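Local coordinates for insecticidal Delta-Endotoxin Cry8Ea1 (Bacillus Thuringiensis, PDB 3EB7), which kills underground larvae of the beetle Holotrichia parallela, probably by binding receptors in the gut and forming pores in the membrane, as three-domain Cry toxins do, at residues 276-288 with 299-311. Numbering follows the deposited sequence.
Sequences LFDFITRLSIYTG and KKWIGHQISSQPI. With SO4 (sulfate ion), chain E.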
# COMPACT_ATOMS: atom_id res chain seq x y z
N LEU A 276 -4.43 -2.73 -15.09
CA LEU A 276 -4.85 -1.42 -14.63
C LEU A 276 -5.64 -1.57 -13.34
O LEU A 276 -6.31 -2.59 -13.13
CB LEU A 276 -5.74 -0.75 -15.71
CG LEU A 276 -4.93 -0.22 -16.90
CD1 LEU A 276 -5.81 -0.23 -18.12
CD2 LEU A 276 -4.33 1.18 -16.57
N PHE A 277 -5.58 -0.58 -12.48
CA PHE A 277 -6.28 -0.66 -11.20
C PHE A 277 -7.75 -1.02 -11.45
O PHE A 277 -8.40 -0.40 -12.26
CB PHE A 277 -6.15 0.68 -10.47
CG PHE A 277 -6.74 0.67 -9.09
CD1 PHE A 277 -6.01 0.18 -8.00
CD2 PHE A 277 -8.03 1.14 -8.86
CE1 PHE A 277 -6.54 0.17 -6.71
CE2 PHE A 277 -8.56 1.12 -7.58
CZ PHE A 277 -7.80 0.62 -6.49
N ASP A 278 -8.27 -2.04 -10.78
CA ASP A 278 -9.66 -2.48 -11.08
C ASP A 278 -10.52 -2.85 -9.85
O ASP A 278 -10.03 -2.92 -8.74
CB ASP A 278 -9.70 -3.59 -12.15
CG ASP A 278 -8.98 -4.86 -11.73
OD1 ASP A 278 -8.57 -4.98 -10.56
OD2 ASP A 278 -8.85 -5.79 -12.58
N PHE A 279 -11.80 -3.03 -10.09
CA PHE A 279 -12.77 -3.38 -9.03
C PHE A 279 -13.55 -4.59 -9.46
O PHE A 279 -13.98 -4.64 -10.61
CB PHE A 279 -13.73 -2.22 -8.77
CG PHE A 279 -13.07 -1.03 -8.14
CD1 PHE A 279 -12.61 0.04 -8.94
CD2 PHE A 279 -12.87 -0.99 -6.76
CE1 PHE A 279 -11.96 1.14 -8.34
CE2 PHE A 279 -12.24 0.09 -6.17
CZ PHE A 279 -11.78 1.15 -6.95
N ILE A 280 -13.72 -5.54 -8.54
CA ILE A 280 -14.58 -6.69 -8.77
C ILE A 280 -16.02 -6.26 -9.00
O ILE A 280 -16.53 -5.40 -8.28
CB ILE A 280 -14.46 -7.76 -7.60
CG1 ILE A 280 -15.23 -9.03 -7.94
CG2 ILE A 280 -14.98 -7.21 -6.24
CD1 ILE A 280 -14.76 -10.27 -7.13
N THR A 281 -16.67 -6.84 -10.01
CA THR A 281 -18.09 -6.59 -10.33
C THR A 281 -19.02 -7.82 -10.19
O THR A 281 -20.21 -7.70 -9.91
CB THR A 281 -18.27 -5.99 -11.74
OG1 THR A 281 -17.81 -6.92 -12.71
CG2 THR A 281 -17.50 -4.66 -11.87
N ARG A 282 -18.47 -9.01 -10.38
CA ARG A 282 -19.29 -10.21 -10.28
C ARG A 282 -18.41 -11.41 -10.00
O ARG A 282 -17.27 -11.46 -10.47
CB ARG A 282 -20.09 -10.39 -11.57
CG ARG A 282 -21.31 -11.28 -11.42
CD ARG A 282 -22.28 -11.19 -12.61
NE ARG A 282 -23.49 -11.99 -12.32
CZ ARG A 282 -24.52 -11.55 -11.60
NH1 ARG A 282 -24.53 -10.29 -11.13
NH2 ARG A 282 -25.55 -12.37 -11.36
N LEU A 283 -18.91 -12.35 -9.19
CA LEU A 283 -18.20 -13.65 -9.00
C LEU A 283 -19.19 -14.80 -9.10
O LEU A 283 -20.23 -14.75 -8.44
CB LEU A 283 -17.61 -13.70 -7.60
CG LEU A 283 -16.27 -14.31 -7.22
CD1 LEU A 283 -16.46 -14.98 -5.89
CD2 LEU A 283 -15.72 -15.25 -8.22
N SER A 284 -18.90 -15.82 -9.90
CA SER A 284 -19.69 -17.06 -9.87
C SER A 284 -18.83 -18.16 -9.32
O SER A 284 -17.74 -18.33 -9.80
CB SER A 284 -20.17 -17.51 -11.26
OG SER A 284 -21.02 -16.56 -11.83
N ILE A 285 -19.33 -18.90 -8.32
CA ILE A 285 -18.54 -19.98 -7.71
C ILE A 285 -19.18 -21.32 -8.10
O ILE A 285 -20.38 -21.50 -7.98
CB ILE A 285 -18.48 -19.83 -6.17
CG1 ILE A 285 -17.95 -18.45 -5.77
CG2 ILE A 285 -17.71 -21.00 -5.48
CD1 ILE A 285 -18.13 -18.10 -4.26
N TYR A 286 -18.38 -22.25 -8.59
CA TYR A 286 -18.84 -23.56 -9.00
C TYR A 286 -18.43 -24.57 -7.92
O TYR A 286 -17.28 -24.59 -7.46
CB TYR A 286 -18.26 -23.90 -10.40
CG TYR A 286 -18.74 -22.93 -11.46
CD1 TYR A 286 -18.11 -21.69 -11.67
CD2 TYR A 286 -19.84 -23.22 -12.24
CE1 TYR A 286 -18.60 -20.75 -12.62
CE2 TYR A 286 -20.33 -22.31 -13.19
CZ TYR A 286 -19.71 -21.08 -13.38
OH TYR A 286 -20.23 -20.24 -14.33
N THR A 287 -19.40 -25.39 -7.52
CA THR A 287 -19.24 -26.33 -6.42
C THR A 287 -19.23 -27.80 -6.87
O THR A 287 -19.98 -28.20 -7.75
CB THR A 287 -20.37 -26.09 -5.40
OG1 THR A 287 -20.32 -24.71 -4.98
CG2 THR A 287 -20.25 -27.01 -4.20
N GLY A 288 -18.34 -28.57 -6.27
CA GLY A 288 -18.30 -30.01 -6.42
C GLY A 288 -18.54 -30.68 -5.07
O GLY A 288 -18.42 -30.07 -4.03
N LYS A 299 -18.67 -30.30 0.20
CA LYS A 299 -19.05 -29.52 -0.98
C LYS A 299 -18.18 -28.27 -1.02
O LYS A 299 -18.22 -27.44 -0.10
CB LYS A 299 -20.51 -29.14 -0.95
CG LYS A 299 -21.45 -30.22 -1.23
CD LYS A 299 -22.83 -29.69 -0.84
CE LYS A 299 -23.91 -30.42 -1.54
NZ LYS A 299 -25.16 -30.21 -0.74
N LYS A 300 -17.40 -28.14 -2.09
CA LYS A 300 -16.31 -27.19 -2.09
C LYS A 300 -16.22 -26.40 -3.39
O LYS A 300 -16.75 -26.80 -4.40
CB LYS A 300 -14.98 -27.90 -1.78
CG LYS A 300 -14.62 -29.01 -2.72
CD LYS A 300 -13.16 -29.48 -2.47
CE LYS A 300 -12.86 -30.90 -3.00
NZ LYS A 300 -12.84 -30.89 -4.47
N TRP A 301 -15.54 -25.28 -3.32
CA TRP A 301 -15.26 -24.37 -4.43
C TRP A 301 -14.24 -25.07 -5.34
O TRP A 301 -13.03 -25.24 -4.95
CB TRP A 301 -14.67 -23.11 -3.80
CG TRP A 301 -14.29 -21.92 -4.70
CD1 TRP A 301 -13.73 -21.94 -5.97
CD2 TRP A 301 -14.38 -20.53 -4.33
NE1 TRP A 301 -13.51 -20.64 -6.41
CE2 TRP A 301 -13.88 -19.76 -5.42
CE3 TRP A 301 -14.83 -19.86 -3.18
CZ2 TRP A 301 -13.85 -18.36 -5.40
CZ3 TRP A 301 -14.81 -18.46 -3.17
CH2 TRP A 301 -14.31 -17.73 -4.28
N ILE A 302 -14.71 -25.52 -6.51
CA ILE A 302 -13.86 -26.18 -7.51
C ILE A 302 -13.52 -25.32 -8.75
O ILE A 302 -12.74 -25.74 -9.61
CB ILE A 302 -14.43 -27.55 -8.02
CG1 ILE A 302 -15.78 -27.35 -8.75
CG2 ILE A 302 -14.53 -28.56 -6.91
CD1 ILE A 302 -16.32 -28.62 -9.48
N GLY A 303 -14.09 -24.13 -8.84
CA GLY A 303 -13.81 -23.20 -9.94
C GLY A 303 -14.65 -21.96 -9.76
O GLY A 303 -15.58 -21.95 -8.96
N HIS A 304 -14.30 -20.89 -10.47
CA HIS A 304 -15.08 -19.65 -10.44
C HIS A 304 -14.89 -18.84 -11.70
O HIS A 304 -13.95 -19.04 -12.47
CB HIS A 304 -14.75 -18.79 -9.20
CG HIS A 304 -13.36 -18.24 -9.16
ND1 HIS A 304 -12.30 -18.95 -8.63
CD2 HIS A 304 -12.86 -17.04 -9.54
CE1 HIS A 304 -11.20 -18.22 -8.72
NE2 HIS A 304 -11.51 -17.04 -9.24
N GLN A 305 -15.80 -17.92 -11.89
CA GLN A 305 -15.78 -16.98 -12.98
C GLN A 305 -15.81 -15.61 -12.33
O GLN A 305 -16.62 -15.34 -11.46
CB GLN A 305 -17.02 -17.23 -13.87
CG GLN A 305 -16.84 -16.78 -15.28
CD GLN A 305 -18.14 -16.52 -16.01
OE1 GLN A 305 -18.41 -17.14 -17.01
NE2 GLN A 305 -18.94 -15.58 -15.52
N ILE A 306 -14.90 -14.75 -12.68
CA ILE A 306 -14.78 -13.48 -11.99
C ILE A 306 -14.76 -12.34 -13.00
O ILE A 306 -14.08 -12.43 -14.02
CB ILE A 306 -13.52 -13.44 -11.04
CG1 ILE A 306 -13.43 -12.08 -10.31
CG2 ILE A 306 -12.21 -13.78 -11.80
CD1 ILE A 306 -12.49 -12.10 -9.11
N SER A 307 -15.50 -11.28 -12.70
CA SER A 307 -15.51 -10.09 -13.55
C SER A 307 -15.00 -8.93 -12.74
O SER A 307 -15.35 -8.77 -11.55
CB SER A 307 -16.92 -9.77 -14.07
OG SER A 307 -17.43 -10.81 -14.91
N SER A 308 -14.16 -8.12 -13.39
CA SER A 308 -13.68 -6.84 -12.85
C SER A 308 -13.66 -5.75 -13.91
O SER A 308 -13.77 -6.01 -15.14
CB SER A 308 -12.27 -6.98 -12.28
OG SER A 308 -11.40 -7.60 -13.21
N GLN A 309 -13.42 -4.54 -13.43
CA GLN A 309 -13.55 -3.35 -14.21
C GLN A 309 -12.65 -2.24 -13.69
O GLN A 309 -12.80 -1.86 -12.53
CB GLN A 309 -15.01 -2.87 -14.10
CG GLN A 309 -15.37 -1.98 -15.21
CD GLN A 309 -16.68 -1.26 -14.99
OE1 GLN A 309 -17.00 -0.34 -15.73
NE2 GLN A 309 -17.43 -1.69 -14.01
N PRO A 310 -11.78 -1.68 -14.56
CA PRO A 310 -11.07 -0.40 -14.32
C PRO A 310 -12.07 0.75 -14.17
O PRO A 310 -13.20 0.66 -14.69
CB PRO A 310 -10.24 -0.18 -15.62
CG PRO A 310 -10.24 -1.45 -16.34
CD PRO A 310 -11.49 -2.22 -15.90
N ILE A 311 -11.66 1.85 -13.54
CA ILE A 311 -12.60 2.97 -13.36
C ILE A 311 -13.11 3.51 -14.71
O ILE A 311 -12.35 4.09 -15.51
CB ILE A 311 -12.02 4.08 -12.45
CG1 ILE A 311 -11.71 3.54 -11.05
CG2 ILE A 311 -13.00 5.26 -12.33
CD1 ILE A 311 -10.78 4.45 -10.24
S SO4 E . -26.91 -33.26 -1.36
O1 SO4 E . -27.61 -34.54 -1.37
O2 SO4 E . -27.78 -32.23 -1.94
O3 SO4 E . -26.60 -32.98 0.05
O4 SO4 E . -25.67 -33.29 -2.13
O HOH W 1 -8.98 2.11 -13.18
O HOH W 2 -18.13 -19.62 -16.33
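Segments 276-288 and 299-311 pair as antiparallel strands, their axes at 144°, and two classic beta bulges shift the register: Thr281 and Arg282 both face Ser307, and Ile302 and Gly303 both face Tyr286. At the first bulge Ser307 O accepts a nearly straight bond from Thr281 N at 2.8 Å and a weak one from Arg282 N at 3.3 Å. Ile280, Leu283, Ile285, Trp301, His304 and Ile306 share one face, which meets strand 414-422 through Trp301 and Ile306. The indole of Trp301 lies flat against Ile285, whose CG2 sits 3.8 Å from the centroid of the five-membered ring in a CH-pi contact, while CD1 reaches CZ3 at 3.5 Å; a chi1 of -179°, which swings CG to the far side from N, brings the ring there. In the indole plane NE1 donates to His304 ND1 at 3.0 Å. Leu283 CD2 packs against His304 CD2 at 3.6 Å, and Ile280 meets Ile306 through their CD1 methyls. The other face carries polar groups: Ser284 lies beside Gln305, and where the face is partly exposed a water joins Tyr286 OH to Gln305 OE1. The tyrosine ring turns its edge to Gly303 O and His304 CA; Gly303 has no CB to crowd this face beside it. The hairpin belongs to an antiparallel sheet of the second toxin domain, a beta-prism of three sheets in this family. Since His304 ND1 accepts from Trp301 and NE2 bonds to Val419 O, the imidazole's rotation is fixed, consistent with a neutral ring protonated on NE2 among apolar neighbours.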